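Local coordinates for archeaosine synthase QueF-Like (Pyrobaculum calidifontis, PDB 5K0P), which catalyses the last step of archaeosine formation, converting the nitrile of preQ0-modified tRNA to a formamidine group with free ammonium, at the interface of chains A and B. Sequence-based numbering; all coordinates share one arbitrary frame. Chains: chain A/B, Archeaosine synthase QueF-Like.

Contact 1: the interface of chains A and B. Residues chain A 6-11; chain B 63, 67, 96-100.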
ATOM      1  N   LYS A   6     -10.507  21.838 -29.550  1.00 56.87           N
ATOM      2  CA  LYS A   6      -9.292  21.023 -29.782  1.00 61.64           C
ATOM      3  C   LYS A   6      -9.374  19.869 -28.794  1.00 62.59           C
ATOM      4  O   LYS A   6      -9.731  20.077 -27.631  1.00 65.33           O
ATOM      5  CB  LYS A   6      -8.030  21.856 -29.603  1.00 65.23           C
ATOM      6  CG  LYS A   6      -6.753  21.048 -29.379  1.00 75.18           C
ATOM      7  CD  LYS A   6      -5.502  21.882 -29.650  1.00 85.38           C
ATOM      8  CE  LYS A   6      -5.411  23.223 -28.866  1.00 83.72           C
ATOM      9  NZ  LYS A   6      -5.510  23.267 -27.356  1.00 66.43           N
ATOM     10  N   SER A   7      -9.093  18.654 -29.245  1.00 50.30           N
ATOM     11  CA  SER A   7      -9.447  17.487 -28.459  1.00 44.13           C
ATOM     12  C   SER A   7      -8.264  17.085 -27.526  1.00 34.02           C
ATOM     13  O   SER A   7      -7.174  17.634 -27.607  1.00 33.05           O
ATOM     14  CB  SER A   7      -9.940  16.362 -29.382  1.00 48.07           C
ATOM     15  OG  SER A   7      -8.875  15.926 -30.159  1.00 47.96           O
ATOM     16  N   PRO A   8      -8.516  16.178 -26.572  1.00 32.86           N
ATOM     17  CA  PRO A   8      -7.395  15.675 -25.775  1.00 30.60           C
ATOM     18  C   PRO A   8      -6.320  14.976 -26.581  1.00 27.67           C
ATOM     19  O   PRO A   8      -6.579  14.497 -27.689  1.00 27.89           O
ATOM     20  CB  PRO A   8      -8.042  14.666 -24.841  1.00 28.95           C
ATOM     21  CG  PRO A   8      -9.485  14.970 -24.853  1.00 32.40           C
ATOM     22  CD  PRO A   8      -9.802  15.630 -26.144  1.00 33.53           C
ATOM     23  N   SER A   9      -5.147  14.893 -25.984  1.00 26.41           N
ATOM     24  CA  SER A   9      -4.044  14.119 -26.486  1.00 29.13           C
ATOM     25  C   SER A   9      -4.190  12.617 -26.257  1.00 27.53           C
ATOM     26  O   SER A   9      -3.680  11.848 -27.056  1.00 28.35           O
ATOM     27  CB  SER A   9      -2.722  14.586 -25.849  1.00 31.02           C
ATOM     28  OG  SER A   9      -2.540  15.979 -26.049  1.00 32.52           O
ATOM     29  N   LEU A  10      -4.821  12.209 -25.159  1.00 25.47           N
ATOM     30  CA  LEU A  10      -4.923  10.802 -24.766  1.00 23.93           C
ATOM     31  C   LEU A  10      -6.105  10.691 -23.801  1.00 21.93           C
ATOM     32  O   LEU A  10      -6.297  11.558 -22.960  1.00 24.11           O
ATOM     33  CB  LEU A  10      -3.653  10.291 -24.021  1.00 24.60           C
ATOM     34  CG  LEU A  10      -3.564   8.795 -23.802  1.00 28.07           C
ATOM     35  CD1 LEU A  10      -3.451   8.118 -25.177  1.00 35.88           C
ATOM     36  CD2 LEU A  10      -2.340   8.394 -23.026  1.00 31.08           C
ATOM     37  N   VAL A  11      -6.904   9.652 -23.968  1.00 19.70           N
ATOM     38  CA  VAL A  11      -7.923   9.316 -22.997  1.00 20.51           C
ATOM     39  C   VAL A  11      -7.709   7.892 -22.531  1.00 19.26           C
ATOM     40  O   VAL A  11      -7.386   7.046 -23.345  1.00 21.85           O
ATOM     41  CB  VAL A  11      -9.321   9.455 -23.624  1.00 21.90           C
ATOM     42  CG1 VAL A  11     -10.426   9.021 -22.655  1.00 24.14           C
ATOM     43  CG2 VAL A  11      -9.608  10.855 -24.092  1.00 22.21           C
TER
ATOM     44  N   GLU B  63     -13.154  16.261 -20.631  1.00 29.22           N
ATOM     45  CA  GLU B  63     -12.415  16.237 -21.881  1.00 28.94           C
ATOM     46  C   GLU B  63     -12.054  17.700 -22.322  1.00 32.25           C
ATOM     47  O   GLU B  63     -10.912  17.992 -22.833  1.00 30.56           O
ATOM     48  CB  GLU B  63     -13.230  15.462 -22.933  1.00 36.82           C
ATOM     49  CG  GLU B  63     -14.451  16.193 -23.412  1.00 40.15           C
ATOM     50  CD  GLU B  63     -15.312  15.378 -24.339  1.00 38.03           C
ATOM     51  OE1 GLU B  63     -15.934  14.435 -23.819  1.00 44.14           O
ATOM     52  OE2 GLU B  63     -15.356  15.710 -25.562  1.00 44.23           O
ATOM     53  N   VAL B  67      -8.163  20.453 -21.770  1.00 25.59           N
ATOM     54  CA  VAL B  67      -7.630  21.229 -22.844  1.00 24.73           C
ATOM     55  C   VAL B  67      -7.692  22.669 -22.458  1.00 25.01           C
ATOM     56  O   VAL B  67      -6.757  23.378 -22.724  1.00 23.46           O
ATOM     57  CB  VAL B  67      -8.364  20.973 -24.147  1.00 30.30           C
ATOM     58  CG1 VAL B  67      -7.903  21.912 -25.234  1.00 32.97           C
ATOM     59  CG2 VAL B  67      -8.109  19.533 -24.623  1.00 31.85           C
ATOM     60  N   GLU B  96      -9.327   9.036 -17.390  1.00 22.54           N
ATOM     61  CA  GLU B  96      -8.281  10.046 -17.422  1.00 23.28           C
ATOM     62  C   GLU B  96      -8.193  10.687 -18.734  1.00 21.77           C
ATOM     63  O   GLU B  96      -8.095   9.982 -19.728  1.00 21.27           O
ATOM     64  CB  GLU B  96      -6.892   9.464 -17.196  1.00 28.47           C
ATOM     65  CG  GLU B  96      -6.780   8.643 -15.985  1.00 31.78           C
ATOM     66  CD  GLU B  96      -5.363   8.214 -15.671  1.00 40.98           C
ATOM     67  OE1 GLU B  96      -4.354   8.417 -16.446  1.00 42.36           O
ATOM     68  OE2 GLU B  96      -5.350   7.652 -14.587  1.00 41.28           O
ATOM     69  N   VAL B  97      -8.194  12.018 -18.723  1.00 19.28           N
ATOM     70  CA  VAL B  97      -8.035  12.776 -19.892  1.00 20.41           C
ATOM     71  C   VAL B  97      -6.731  13.535 -19.812  1.00 20.47           C
ATOM     72  O   VAL B  97      -6.497  14.311 -18.874  1.00 22.44           O
ATOM     73  CB  VAL B  97      -9.114  13.801 -19.999  1.00 22.67           C
ATOM     74  CG1 VAL B  97      -8.921  14.595 -21.279  1.00 25.75           C
ATOM     75  CG2 VAL B  97     -10.429  13.160 -20.081  1.00 24.86           C
ATOM     76  N   VAL B  98      -5.918  13.400 -20.856  1.00 20.27           N
ATOM     77  CA  VAL B  98      -4.650  14.094 -20.908  1.00 21.36           C
ATOM     78  C   VAL B  98      -4.631  15.066 -22.065  1.00 22.40           C
ATOM     79  O   VAL B  98      -5.077  14.737 -23.201  1.00 21.72           O
ATOM     80  CB  VAL B  98      -3.511  13.050 -21.132  1.00 24.76           C
ATOM     81  CG1 VAL B  98      -2.171  13.737 -21.270  1.00 28.32           C
ATOM     82  CG2 VAL B  98      -3.496  12.002 -20.057  1.00 24.30           C
ATOM     83  N   ALA B  99      -4.092  16.252 -21.809  1.00 20.33           N
ATOM     84  CA  ALA B  99      -3.870  17.265 -22.813  1.00 21.44           C
ATOM     85  C   ALA B  99      -2.424  17.758 -22.681  1.00 23.06           C
ATOM     86  O   ALA B  99      -2.014  18.182 -21.594  1.00 23.57           O
ATOM     87  CB  ALA B  99      -4.870  18.400 -22.629  1.00 22.66           C
ATOM     88  N   GLU B 100      -1.639  17.665 -23.761  1.00 23.63           N
ATOM     89  CA  GLU B 100      -0.168  17.802 -23.715  1.00 24.80           C
ATOM     90  C   GLU B 100       0.265  18.684 -24.844  1.00 25.62           C
ATOM     91  O   GLU B 100      -0.333  18.635 -25.919  1.00 24.85           O
ATOM     92  CB  GLU B 100       0.353  16.399 -23.921  1.00 29.40           C
ATOM     93  CG  GLU B 100       1.809  16.252 -23.765  1.00 33.46           C
ATOM     94  CD  GLU B 100       2.233  14.820 -23.822  1.00 36.57           C
ATOM     95  OE1 GLU B 100       1.537  14.004 -24.464  1.00 41.73           O
ATOM     96  OE2 GLU B 100       3.259  14.525 -23.205  1.00 37.30           O
TER
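Strand 10-20 of chain A begins here by docking antiparallel against strand 93-102 of chain B, so that the two sheets run on as one across the subunit boundary. The firm part of the contact is a short ladder, a compact example of how edge strands join subunits. B:Val98 N gives a nearly straight hydrogen bond of 2.8 Å to A:Leu10 O, almost along the C=O axis. In return, the carbonyl oxygen B:Val98 O takes two donors: A:Ser9 N at 2.8 Å in the carbonyl plane, and A:Leu10 N at 3.2 Å from above that plane. This shared acceptor marks the passage from the loop at A:Ser9 to the strand that starts at A:Leu10, and is likely to help fix the register. A:Ser9 then extends the grip with its side chain, for chi1 of -55° keeps OG beside its own backbone nitrogen, and the hydroxyl accepts from B:Glu100 N at 3.0 Å. On the face of the sheet that carries helix 62-77, the ring of A:Pro8 crosses B:Val97 obliquely, CG lying 3.6 Å from CG1, anti to the backbone N. On the opposite face, A:Leu10 CB and B:Val98 CB pass at 4.0 Å.

The N-terminal margin is held less by directed bonds and more by van der Waals cover: both methyls of B:Val67 rest against A:Lys6 O, CG2 at 3.5 Å, while the bent, poorly ordered side chain of A:Lys6 carries little weight. B:Val67 and B:Glu63 belong to that helix, so the N-terminal segment of chain A runs between the helix and the edge of its partner's sheet.

Contact 2: the interface of chains A and B. Residues chain A 13-15, 45-46, 48-49; chain B 90-95.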
ATOM      1  N   LEU A  13      -9.661   4.930 -20.242  1.00 20.28           N
ATOM      2  CA  LEU A  13     -10.918   4.482 -19.572  1.00 20.97           C
ATOM      3  C   LEU A  13     -10.722   3.149 -18.952  1.00 24.87           C
ATOM      4  O   LEU A  13     -10.031   2.325 -19.521  1.00 30.83           O
ATOM      5  CB  LEU A  13     -12.072   4.425 -20.534  1.00 20.04           C
ATOM      6  CG  LEU A  13     -12.211   5.642 -21.374  1.00 23.20           C
ATOM      7  CD1 LEU A  13     -13.017   5.321 -22.636  1.00 28.92           C
ATOM      8  CD2 LEU A  13     -12.816   6.765 -20.551  1.00 22.94           C
ATOM      9  N   LYS A  14     -11.309   2.916 -17.778  1.00 25.25           N
ATOM     10  CA  LYS A  14     -11.106   1.681 -17.070  1.00 22.25           C
ATOM     11  C   LYS A  14     -12.372   1.327 -16.350  1.00 21.94           C
ATOM     12  O   LYS A  14     -12.932   2.164 -15.628  1.00 23.15           O
ATOM     13  CB  LYS A  14      -9.996   1.826 -16.038  1.00 23.73           C
ATOM     14  CG  LYS A  14      -9.805   0.574 -15.195  1.00 24.07           C
ATOM     15  CD  LYS A  14      -8.707   0.680 -14.086  1.00 33.26           C
ATOM     16  CE  LYS A  14      -7.292   0.820 -14.659  1.00 35.93           C
ATOM     17  NZ  LYS A  14      -6.394   0.895 -13.487  1.00 48.00           N
ATOM     18  N   THR A  15     -12.816   0.087 -16.509  1.00 21.31           N
ATOM     19  CA  THR A  15     -14.040  -0.329 -15.829  1.00 21.93           C
ATOM     20  C   THR A  15     -14.109  -1.854 -15.648  1.00 22.68           C
ATOM     21  O   THR A  15     -13.215  -2.580 -16.084  1.00 22.27           O
ATOM     22  CB  THR A  15     -15.296   0.258 -16.532  1.00 21.86           C
ATOM     23  OG1 THR A  15     -16.402   0.145 -15.635  1.00 21.25           O
ATOM     24  CG2 THR A  15     -15.642  -0.508 -17.798  1.00 23.52           C
ATOM     25  N   ILE A  45     -18.526   8.392 -22.645  1.00 26.87           N
ATOM     26  CA  ILE A  45     -18.327   7.389 -21.651  1.00 27.39           C
ATOM     27  C   ILE A  45     -19.483   6.433 -21.656  1.00 25.97           C
ATOM     28  O   ILE A  45     -19.325   5.232 -21.414  1.00 27.33           O
ATOM     29  CB  ILE A  45     -18.227   8.008 -20.277  1.00 27.55           C
ATOM     30  CG1 ILE A  45     -17.082   9.005 -20.190  1.00 30.69           C
ATOM     31  CG2 ILE A  45     -18.005   6.921 -19.251  1.00 26.70           C
ATOM     32  CD1 ILE A  45     -15.785   8.414 -20.660  1.00 29.37           C
ATOM     33  N   GLU A  46     -20.656   6.959 -21.908  1.00 26.76           N
ATOM     34  CA  GLU A  46     -21.908   6.181 -21.842  1.00 28.58           C
ATOM     35  C   GLU A  46     -21.810   5.164 -22.944  1.00 25.70           C
ATOM     36  O   GLU A  46     -22.204   4.060 -22.705  1.00 26.50           O
ATOM     37  CB  GLU A  46     -23.182   7.051 -22.030  1.00 32.03           C
ATOM     38  CG  GLU A  46     -23.474   8.078 -20.929  1.00 41.23           C
ATOM     39  CD  GLU A  46     -22.792   9.487 -21.086  1.00 50.55           C
ATOM     40  OE1 GLU A  46     -21.628   9.634 -21.626  1.00 38.97           O
ATOM     41  OE2 GLU A  46     -23.424  10.480 -20.590  1.00 55.58           O
ATOM     42  N   PHE A  48     -18.968   3.958 -24.376  1.00 24.37           N
ATOM     43  CA  PHE A  48     -18.020   2.964 -23.864  1.00 24.70           C
ATOM     44  C   PHE A  48     -18.612   1.890 -22.873  1.00 22.01           C
ATOM     45  O   PHE A  48     -18.421   0.688 -23.071  1.00 19.68           O
ATOM     46  CB  PHE A  48     -16.782   3.659 -23.253  1.00 23.05           C
ATOM     47  CG  PHE A  48     -15.849   2.721 -22.603  1.00 24.39           C
ATOM     48  CD1 PHE A  48     -15.100   1.791 -23.390  1.00 23.47           C
ATOM     49  CD2 PHE A  48     -15.722   2.684 -21.212  1.00 23.24           C
ATOM     50  CE1 PHE A  48     -14.210   0.932 -22.791  1.00 24.35           C
ATOM     51  CE2 PHE A  48     -14.808   1.808 -20.652  1.00 25.20           C
ATOM     52  CZ  PHE A  48     -14.058   0.953 -21.432  1.00 22.08           C
ATOM     53  N   LYS A  49     -19.309   2.349 -21.831  1.00 19.92           N
ATOM     54  CA  LYS A  49     -19.901   1.447 -20.896  1.00 22.44           C
ATOM     55  C   LYS A  49     -20.930   0.474 -21.577  1.00 21.89           C
ATOM     56  O   LYS A  49     -21.006  -0.685 -21.247  1.00 21.89           O
ATOM     57  CB  LYS A  49     -20.611   2.219 -19.870  1.00 24.19           C
ATOM     58  CG  LYS A  49     -21.390   1.317 -18.961  1.00 27.04           C
ATOM     59  CD  LYS A  49     -21.911   2.130 -17.812  1.00 35.45           C
ATOM     60  CE  LYS A  49     -22.033   1.346 -16.499  1.00 44.00           C
ATOM     61  NZ  LYS A  49     -22.740   0.054 -16.548  1.00 39.04           N
TER
ATOM     62  N   TYR B  90     -17.098   8.237 -13.480  1.00 26.34           N
ATOM     63  CA  TYR B  90     -18.406   8.538 -14.032  1.00 27.31           C
ATOM     64  C   TYR B  90     -19.028   7.244 -14.456  1.00 28.74           C
ATOM     65  O   TYR B  90     -18.398   6.481 -15.153  1.00 29.00           O
ATOM     66  CB  TYR B  90     -18.261   9.474 -15.208  1.00 27.43           C
ATOM     67  CG  TYR B  90     -19.564   9.819 -15.820  1.00 32.56           C
ATOM     68  CD1 TYR B  90     -20.529  10.526 -15.104  1.00 38.18           C
ATOM     69  CD2 TYR B  90     -19.841   9.468 -17.100  1.00 34.65           C
ATOM     70  CE1 TYR B  90     -21.742  10.857 -15.674  1.00 38.23           C
ATOM     71  CE2 TYR B  90     -21.049   9.806 -17.706  1.00 36.66           C
ATOM     72  CZ  TYR B  90     -21.993  10.468 -16.993  1.00 36.44           C
ATOM     73  OH  TYR B  90     -23.140  10.781 -17.633  1.00 44.19           O
ATOM     74  N   ILE B  91     -20.250   6.965 -13.997  1.00 30.10           N
ATOM     75  CA  ILE B  91     -20.982   5.744 -14.323  1.00 26.61           C
ATOM     76  C   ILE B  91     -20.132   4.459 -14.213  1.00 25.97           C
ATOM     77  O   ILE B  91     -20.229   3.503 -15.032  1.00 26.01           O
ATOM     78  CB  ILE B  91     -21.735   5.856 -15.628  1.00 27.91           C
ATOM     79  CG1 ILE B  91     -20.853   5.979 -16.866  1.00 28.19           C
ATOM     80  CG2 ILE B  91     -22.651   7.027 -15.588  1.00 31.62           C
ATOM     81  CD1 ILE B  91     -21.657   6.034 -18.182  1.00 30.67           C
ATOM     82  N   GLY B  92     -19.314   4.437 -13.162  1.00 22.31           N
ATOM     83  CA  GLY B  92     -18.532   3.294 -12.854  1.00 26.30           C
ATOM     84  C   GLY B  92     -17.233   3.139 -13.655  1.00 25.67           C
ATOM     85  O   GLY B  92     -16.582   2.074 -13.600  1.00 26.51           O
ATOM     86  N   VAL B  93     -16.880   4.163 -14.424  1.00 21.56           N
ATOM     87  CA  VAL B  93     -15.746   4.168 -15.328  1.00 21.25           C
ATOM     88  C   VAL B  93     -14.748   5.182 -14.753  1.00 21.42           C
ATOM     89  O   VAL B  93     -15.077   6.343 -14.482  1.00 25.12           O
ATOM     90  CB  VAL B  93     -16.128   4.597 -16.732  1.00 22.09           C
ATOM     91  CG1 VAL B  93     -14.914   4.484 -17.653  1.00 24.44           C
ATOM     92  CG2 VAL B  93     -17.318   3.811 -17.312  1.00 22.54           C
ATOM     93  N   GLU B  94     -13.545   4.715 -14.558  1.00 21.27           N
ATOM     94  CA  GLU B  94     -12.407   5.568 -14.198  0.50 20.66           C
ATOM     95  C   GLU B  94     -11.876   6.188 -15.479  1.00 20.83           C
ATOM     96  O   GLU B  94     -11.454   5.444 -16.398  1.00 23.28           O
ATOM     97  CB  GLU B  94     -11.322   4.741 -13.510  0.50 21.15           C
ATOM     98  CG  GLU B  94     -11.719   4.197 -12.127  0.50 21.63           C
ATOM     99  CD  GLU B  94     -10.767   3.164 -11.579  0.50 21.93           C
ATOM    100  OE1 GLU B  94      -9.551   3.312 -11.567  0.50 21.16           O
ATOM    101  OE2 GLU B  94     -11.235   2.152 -11.155  0.50 26.82           O
ATOM    102  N   VAL B  95     -11.884   7.507 -15.524  1.00 19.98           N
ATOM    103  CA  VAL B  95     -11.528   8.272 -16.716  1.00 21.55           C
ATOM    104  C   VAL B  95     -10.282   9.102 -16.476  1.00 21.20           C
ATOM    105  O   VAL B  95     -10.190   9.799 -15.475  1.00 20.20           O
ATOM    106  CB  VAL B  95     -12.671   9.187 -17.129  1.00 23.40           C
ATOM    107  CG1 VAL B  95     -12.384   9.814 -18.477  1.00 24.55           C
ATOM    108  CG2 VAL B  95     -14.011   8.401 -17.196  1.00 24.37           C
TER
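This is an edge-to-edge beta interface between neighbouring subunits, reinforced by a helix laid over a hairpin, and it continues the sheet from one subunit into the next, as the tunnel fold of this homodecamer requires. A:Lys14 and B:Glu94 exchange backbone bonds in both directions, each in the carbonyl plane; B:Glu94 N reaches A:Lys14 O at 2.8 Å. Their side chains run alongside each other, pointing the same way, with A:Lys14 NZ 4.4 Å from the carboxylate oxygen B:Glu94 OE1, near enough for a mild attraction perhaps, but not a contact. Where the strands part, A:Thr15 OG1, anti to its backbone N (chi1 -164°), gives a hydrogen bond of 2.8 Å to B:Gly92 O from well above the carbonyl plane.

A:Ile45 and B:Val93 form the apolar centre. The CG2 branch of A:Ile45 meets B:Val93 CG2 at 3.7 Å and also touches B:Tyr90 and B:Ile91, while CD1 comes tip to tip with B:Val95 CG2 at 3.9 Å. The B:Tyr90 ring offers its edge to A:Ile45 CB and A:Glu46 CD; B:Ile91 CG2 covers one face, 3.7 Å above its centre. The phenol OH donates to A:Glu46 OE2 at 3.0 Å, from above a carboxylate turned 77° to the ring. An alanine in place of B:Tyr90 would remove this donor and the ring edge, and would probably leave the substrate-binding A:Glu46 and A:Ile45 less firmly placed. B:Ile91 CD1 meets A:Glu46 CA at 3.7 Å, crossing that side chain at about a right angle.

Chain A brings strand 10-20 and the start of helix 45-53; chain B brings the tight turn joining strands 81-90 and 93-102, with the start of the latter.

About 16 Å separates the centres of contact 1 and contact 2, which lie along a single seam between the same two strands, 10-20 of chain A and 93-102 of chain B. Each contact adds a different helix to that strand pairing: 62-77 of chain B in contact 1, and 45-53 of chain A in contact 2. Both helices carry substrate-binding residues, B:Glu63 in the first, A:Ile45 and A:Glu46 in the second, consistent with active sites formed between monomers. Repeated around the pentamer, the seam would close the sheets into the tunnel, so assembly and catalysis probably depend on the same register.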